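Cd1 (PDB 7D39) probably acts as an FMN-dependent ene-reductase that starts the breakdown of flavones and flavonols in gut bacteria. Local coordinates at residues K137-S143 with W166-E172; L235-E239 with Q257-D263. Residues are numbered along the deposited sequence.

Interaction 1: K137-S143 with W166-E172; sequences KVISFMS and WKVIDNE
The axes of parallel strands 138-143 and 167-172 approach to 4.6 Å, 3° apart in direction. Val-138 pairs with Lys-167 and Ile-139 with Val-168. A beta bulge shifts the register by one, so Phe-141 pairs with Asn-171 and Met-142 (selenomethionine) with Glu-172. Ile-169 N donates to Ile-139 O (2.9 Å). At the bulge Ile-169 has helix-like phi/psi (-101/-55), and Asp-170 N turns to Ser-140 OG (2.8 Å). Phe-141 N reaches Asp-170 O (2.9 Å).

Ile-169 CG1 fits against Val-138 CB (3.8 Å). Ile-139 CG2 fills the gap between Trp-166 CB (3.9 Å) and Val-168 CG2 (4.3 Å). Val-168 CG2 sits at the edge of the Phe-141 ring (CE2, 4.4 Å). Lys-137 CB lies over the five-membered ring of Trp-166 (chi1 m), 3.7 Å from its centroid, a CH-pi contact.

This is the strand pair of a right-handed beta-alpha-beta crossover in a flavodoxin-like fold. Helix 153-162 packs on Ile-139, Phe-141 and Val-168, helix 184-202 on Val-138 and Met-142, and strand 82-88 flanks 138-143.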
loop_
_atom_site.group_PDB
_atom_site.type_symbol
_atom_site.label_atom_id
_atom_site.label_comp_id
_atom_site.label_asym_id
_atom_site.label_seq_id
_atom_site.Cartn_x
_atom_site.Cartn_y
_atom_site.Cartn_z
ATOM N N LYS A 137 2.659 0.946 -12.894
ATOM C CA LYS A 137 3.493 -0.080 -12.272
ATOM C C LYS A 137 2.606 -1.191 -11.722
ATOM O O LYS A 137 1.467 -0.944 -11.311
ATOM C CB LYS A 137 4.376 0.496 -11.141
ATOM C CG LYS A 137 5.561 -0.407 -10.764
ATOM C CD LYS A 137 6.423 0.180 -9.656
ATOM C CE LYS A 137 6.874 1.602 -9.969
ATOM N NZ LYS A 137 7.589 1.704 -11.278
ATOM N N VAL A 138 3.141 -2.421 -11.718
ATOM C CA VAL A 138 2.463 -3.571 -11.121
ATOM C C VAL A 138 3.222 -4.007 -9.877
ATOM O O VAL A 138 4.447 -3.865 -9.794
ATOM C CB VAL A 138 2.324 -4.761 -12.100
ATOM C CG1 VAL A 138 1.348 -4.436 -13.239
ATOM C CG2 VAL A 138 3.679 -5.158 -12.644
ATOM N N ILE A 139 2.482 -4.552 -8.909
ATOM C CA ILE A 139 3.035 -4.961 -7.625
ATOM C C ILE A 139 2.239 -6.153 -7.113
ATOM O O ILE A 139 1.023 -6.238 -7.308
ATOM C CB ILE A 139 3.023 -3.804 -6.598
ATOM C CG1 ILE A 139 3.711 -4.221 -5.289
ATOM C CG2 ILE A 139 1.580 -3.323 -6.343
ATOM C CD1 ILE A 139 4.296 -3.055 -4.486
ATOM N N SER A 140 2.935 -7.078 -6.462
ATOM C CA SER A 140 2.312 -8.205 -5.794
ATOM C C SER A 140 2.874 -8.322 -4.387
ATOM O O SER A 140 4.020 -7.940 -4.119
ATOM C CB SER A 140 2.530 -9.503 -6.565
ATOM O OG SER A 140 1.698 -9.534 -7.723
ATOM N N PHE A 141 2.052 -8.858 -3.491
ATOM C CA PHE A 141 2.392 -8.962 -2.084
ATOM C C PHE A 141 2.243 -10.395 -1.612
ATOM O O PHE A 141 1.373 -11.134 -2.073
ATOM C CB PHE A 141 1.490 -8.068 -1.235
ATOM C CG PHE A 141 1.590 -6.608 -1.578
ATOM C CD1 PHE A 141 2.657 -5.857 -1.128
ATOM C CD2 PHE A 141 0.609 -5.993 -2.329
ATOM C CE1 PHE A 141 2.744 -4.513 -1.427
ATOM C CE2 PHE A 141 0.683 -4.631 -2.618
ATOM C CZ PHE A 141 1.754 -3.906 -2.179
HETATM N N MSE A 142 3.088 -10.768 -0.669
HETATM C CA MSE A 142 2.930 -12.022 0.039
HETATM C C MSE A 142 3.071 -11.687 1.509
HETATM O O MSE A 142 4.008 -11.002 1.883
HETATM C CB MSE A 142 3.975 -13.039 -0.402
HETATM C CG MSE A 142 3.972 -13.327 -1.894
HETATM SE SE MSE A 142 5.269 -14.742 -2.375
HETATM C CE MSE A 142 6.895 -13.663 -2.314
ATOM N N SER A 143 2.124 -12.125 2.330
ATOM C CA SER A 143 2.198 -11.959 3.773
ATOM C C SER A 143 2.397 -13.332 4.386
ATOM O O SER A 143 1.625 -14.252 4.102
ATOM C CB SER A 143 0.930 -11.309 4.331
ATOM O OG SER A 143 0.695 -10.051 3.736
ATOM N N TRP A 166 -0.798 1.810 -7.950
ATOM C CA TRP A 166 -0.162 0.703 -8.645
ATOM C C TRP A 166 -1.129 -0.466 -8.775
ATOM O O TRP A 166 -1.973 -0.705 -7.905
ATOM C CB TRP A 166 1.092 0.260 -7.895
ATOM C CG TRP A 166 2.193 1.240 -7.971
ATOM C CD1 TRP A 166 2.304 2.267 -8.847
ATOM C CD2 TRP A 166 3.349 1.290 -7.138
ATOM N NE1 TRP A 166 3.461 2.947 -8.628
ATOM C CE2 TRP A 166 4.123 2.374 -7.575
ATOM C CE3 TRP A 166 3.812 0.516 -6.073
ATOM C CZ2 TRP A 166 5.333 2.716 -6.980
ATOM C CZ3 TRP A 166 5.015 0.854 -5.483
ATOM C CH2 TRP A 166 5.763 1.947 -5.939
ATOM N N LYS A 167 -0.997 -1.215 -9.864
ATOM C CA LYS A 167 -1.932 -2.301 -10.134
ATOM C C LYS A 167 -1.478 -3.564 -9.403
ATOM O O LYS A 167 -0.415 -4.116 -9.697
ATOM C CB LYS A 167 -2.055 -2.537 -11.635
ATOM C CG LYS A 167 -2.883 -3.765 -11.990
ATOM C CD LYS A 167 -2.947 -3.971 -13.490
ATOM C CE LYS A 167 -3.930 -3.015 -14.160
ATOM N NZ LYS A 167 -3.377 -2.446 -15.429
ATOM N N VAL A 168 -2.288 -4.021 -8.450
ATOM C CA VAL A 168 -1.985 -5.227 -7.689
ATOM C C VAL A 168 -2.232 -6.456 -8.553
ATOM O O VAL A 168 -3.292 -6.600 -9.163
ATOM C CB VAL A 168 -2.833 -5.270 -6.407
ATOM C CG1 VAL A 168 -2.539 -6.529 -5.577
ATOM C CG2 VAL A 168 -2.580 -4.043 -5.565
ATOM N N ILE A 169 -1.265 -7.372 -8.589
ATOM C CA ILE A 169 -1.488 -8.591 -9.357
ATOM C C ILE A 169 -1.862 -9.745 -8.431
ATOM O O ILE A 169 -2.912 -10.380 -8.607
ATOM C CB ILE A 169 -0.273 -8.923 -10.237
ATOM C CG1 ILE A 169 0.095 -7.712 -11.100
ATOM C CG2 ILE A 169 -0.552 -10.157 -11.102
ATOM C CD1 ILE A 169 -0.970 -7.315 -12.127
ATOM N N ASP A 170 -1.024 -10.012 -7.437
ATOM C CA ASP A 170 -1.341 -10.974 -6.396
ATOM C C ASP A 170 -1.237 -10.314 -5.027
ATOM O O ASP A 170 -0.518 -9.331 -4.854
ATOM C CB ASP A 170 -0.419 -12.200 -6.471
ATOM C CG ASP A 170 -0.883 -13.196 -7.523
ATOM O OD1 ASP A 170 -1.978 -13.766 -7.328
ATOM O OD2 ASP A 170 -0.167 -13.384 -8.535
ATOM N N ASN A 171 -1.977 -10.862 -4.047
ATOM C CA ASN A 171 -1.977 -10.345 -2.681
ATOM C C ASN A 171 -2.283 -11.532 -1.759
ATOM O O ASN A 171 -3.393 -11.734 -1.272
ATOM C CB ASN A 171 -2.979 -9.203 -2.513
ATOM C CG ASN A 171 -2.851 -8.539 -1.195
ATOM O OD1 ASN A 171 -2.099 -8.999 -0.344
ATOM N ND2 ASN A 171 -3.580 -7.448 -0.997
ATOM N N GLU A 172 -1.260 -12.342 -1.507
ATOM C CA GLU A 172 -1.421 -13.685 -0.964
ATOM C C GLU A 172 -1.011 -13.730 0.506
ATOM O O GLU A 172 -0.048 -13.076 0.911
ATOM C CB GLU A 172 -0.591 -14.687 -1.779
ATOM C CG GLU A 172 -0.812 -16.157 -1.448
ATOM C CD GLU A 172 -2.153 -16.650 -1.906
ATOM O OE1 GLU A 172 -3.179 -16.305 -1.269
ATOM O OE2 GLU A 172 -2.181 -17.374 -2.917
HETATM O O HOH W 1 2.060 -11.766 -9.104
HETATM O O HOH W 2 -0.050 -10.247 1.115
#

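Interaction 2: L235-E239 with Q257-D263; sequences LCGLE and QLEHAHD
Neither backbone here forms a strand pair. Segment 235-239 turns at Gly-237 (phi/psi 80/1) and becomes extended at Leu-238. Segment 257-263 begins in a 3-10 turn, 257-259, then passes Leu-238 and Cys-236, running against 235-239. The nearest CA pairs are Leu-238 with Ala-261 (5.5 Å) and Cys-236 with His-262 (4.9 Å).

Two direct hydrogen bonds cross the contact. His-262 N donates to Cys-236 O (2.8 Å, nearly straight). Glu-239 N donates to Gln-257 OE1 (3.0 Å). A water adds a bridge, donating to Gly-237 O (2.9 Å) and to Gln-257 OE1 (3.1 Å). Gln-257 takes m for chi1 and chi2, which folds its amide back to this place. Asp-263 OD1 accepts a hydrogen bond from His-218 NE2.

One CH-pi contact is made. Gly-237 CA sits 3.8 Å from the centroid of the His-262 ring, over its face. A CB on residue 237 would clash with His-262 NE2, so glycine allows this close approach. The positive phi also suits it.

Apolar packing centres on Leu-238. Its CD2 touches Gln-257 CB (3.6 Å) and Ala-261 CB (4.1 Å).

Cys-219 is joined to Cys-216, Cys-233 and Cys-236. One sulfur cannot form three disulfides. The cluster is consistent with a four-cysteine metal site, as in zinc ribbons, though no metal is modelled.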
loop_
_atom_site.group_PDB
_atom_site.type_symbol
_atom_site.label_atom_id
_atom_site.label_comp_id
_atom_site.label_asym_id
_atom_site.label_seq_id
_atom_site.Cartn_x
_atom_site.Cartn_y
_atom_site.Cartn_z
ATOM N N LEU A 235 -10.357 -0.966 2.494
ATOM C CA LEU A 235 -9.294 -0.619 1.542
ATOM C C LEU A 235 -9.707 0.596 0.716
ATOM O O LEU A 235 -9.082 1.653 0.799
ATOM C CB LEU A 235 -8.972 -1.810 0.632
ATOM C CG LEU A 235 -7.862 -1.576 -0.399
ATOM C CD1 LEU A 235 -6.600 -1.018 0.267
ATOM C CD2 LEU A 235 -7.536 -2.868 -1.155
ATOM N N CYS A 236 -10.763 0.449 -0.085
ATOM C CA CYS A 236 -11.112 1.439 -1.091
ATOM C C CYS A 236 -12.129 2.474 -0.605
ATOM O O CYS A 236 -12.340 3.484 -1.282
ATOM C CB CYS A 236 -11.612 0.713 -2.350
ATOM S SG CYS A 236 -13.276 -0.043 -2.341
ATOM N N GLY A 237 -12.750 2.266 0.551
ATOM C CA GLY A 237 -13.579 3.293 1.141
ATOM C C GLY A 237 -14.968 3.423 0.568
ATOM O O GLY A 237 -15.716 4.305 1.011
ATOM N N LEU A 238 -15.337 2.595 -0.409
ATOM C CA LEU A 238 -16.709 2.582 -0.883
ATOM C C LEU A 238 -17.649 2.339 0.288
ATOM O O LEU A 238 -17.366 1.527 1.171
ATOM C CB LEU A 238 -16.896 1.507 -1.953
ATOM C CG LEU A 238 -16.338 1.838 -3.338
ATOM C CD1 LEU A 238 -16.228 0.600 -4.197
ATOM C CD2 LEU A 238 -17.209 2.871 -4.028
ATOM N N GLU A 239 -18.756 3.071 0.301
ATOM C CA GLU A 239 -19.775 2.994 1.348
ATOM C C GLU A 239 -21.027 2.331 0.776
ATOM O O GLU A 239 -21.580 2.793 -0.229
ATOM C CB GLU A 239 -20.092 4.389 1.892
ATOM C CG GLU A 239 -18.830 5.231 2.110
ATOM C CD GLU A 239 -19.044 6.446 3.006
ATOM O OE1 GLU A 239 -20.199 6.887 3.184
ATOM O OE2 GLU A 239 -18.041 6.957 3.539
ATOM N N GLN A 257 -20.957 6.119 -5.833
ATOM C CA GLN A 257 -19.845 6.055 -4.889
ATOM C C GLN A 257 -18.515 5.825 -5.596
ATOM O O GLN A 257 -17.463 6.201 -5.070
ATOM C CB GLN A 257 -20.089 4.945 -3.861
ATOM C CG GLN A 257 -20.864 5.377 -2.630
ATOM C CD GLN A 257 -20.008 6.170 -1.650
ATOM O OE1 GLN A 257 -18.961 5.701 -1.197
ATOM N NE2 GLN A 257 -20.454 7.374 -1.315
ATOM N N LEU A 258 -18.535 5.209 -6.784
ATOM C CA LEU A 258 -17.292 4.974 -7.512
ATOM C C LEU A 258 -16.495 6.254 -7.701
ATOM O O LEU A 258 -15.264 6.224 -7.731
ATOM C CB LEU A 258 -17.593 4.350 -8.869
ATOM C CG LEU A 258 -17.485 2.833 -8.882
ATOM C CD1 LEU A 258 -17.945 2.274 -10.221
ATOM C CD2 LEU A 258 -16.060 2.429 -8.583
ATOM N N GLU A 259 -17.180 7.382 -7.851
ATOM C CA GLU A 259 -16.509 8.667 -7.961
ATOM C C GLU A 259 -15.702 9.018 -6.724
ATOM O O GLU A 259 -14.807 9.864 -6.806
ATOM C CB GLU A 259 -17.543 9.768 -8.203
ATOM C CG GLU A 259 -18.087 9.812 -9.603
ATOM C CD GLU A 259 -18.078 11.220 -10.133
ATOM O OE1 GLU A 259 -17.483 11.447 -11.211
ATOM O OE2 GLU A 259 -18.635 12.106 -9.449
ATOM N N HIS A 260 -16.029 8.437 -5.573
ATOM C CA HIS A 260 -15.373 8.775 -4.319
ATOM C C HIS A 260 -14.346 7.741 -3.890
ATOM O O HIS A 260 -13.588 7.997 -2.946
ATOM C CB HIS A 260 -16.419 8.952 -3.216
ATOM C CG HIS A 260 -17.380 10.065 -3.487
ATOM N ND1 HIS A 260 -17.247 11.316 -2.923
ATOM C CD2 HIS A 260 -18.465 10.130 -4.294
ATOM C CE1 HIS A 260 -18.218 12.098 -3.360
ATOM N NE2 HIS A 260 -18.972 11.402 -4.193
ATOM N N ALA A 261 -14.292 6.597 -4.570
ATOM C CA ALA A 261 -13.446 5.488 -4.147
ATOM C C ALA A 261 -11.990 5.921 -4.014
ATOM O O ALA A 261 -11.436 6.554 -4.916
ATOM C CB ALA A 261 -13.571 4.334 -5.143
ATOM N N HIS A 262 -11.356 5.535 -2.897
ATOM C CA HIS A 262 -10.044 6.049 -2.514
ATOM C C HIS A 262 -8.931 5.648 -3.468
ATOM O O HIS A 262 -7.841 6.225 -3.397
ATOM C CB HIS A 262 -9.671 5.575 -1.109
ATOM C CG HIS A 262 -10.612 6.025 -0.035
ATOM N ND1 HIS A 262 -11.711 6.826 -0.280
ATOM C CD2 HIS A 262 -10.618 5.777 1.294
ATOM C CE1 HIS A 262 -12.343 7.061 0.858
ATOM N NE2 HIS A 262 -11.700 6.432 1.827
ATOM N N ASP A 263 -9.150 4.663 -4.330
ATOM C CA ASP A 263 -8.110 4.201 -5.240
ATOM C C ASP A 263 -8.406 4.580 -6.688
ATOM O O ASP A 263 -7.894 3.939 -7.608
ATOM C CB ASP A 263 -7.926 2.687 -5.111
ATOM C CG ASP A 263 -9.168 1.922 -5.501
ATOM O OD1 ASP A 263 -10.236 2.560 -5.579
ATOM O OD2 ASP A 263 -9.080 0.698 -5.738
HETATM O O HOH W 3 -16.069 6.622 -0.625
#

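In the fold
From the N terminus, the chain first builds strands 2-7, 32-37 and 82-88 of the parallel sheet. Interaction 1 then closes a connection of 22 residues that holds helix 153-162, and sets strand 167-174 at the sheet edge. After helix 184-202 the chain enters the small antiparallel sheet. Interaction 2 closes there, around the hairpin of strands 239-245 and 248-252, just before helix 265-285. The two contacts are in series; they neither nest nor cross. The centres of interactions 1 and 2 are about 19 Å apart, and the two do not touch. Helix 153-162 links them: it packs on the strands of interaction 1, while its Met-159 and Leu-162 meet residues of interaction 2.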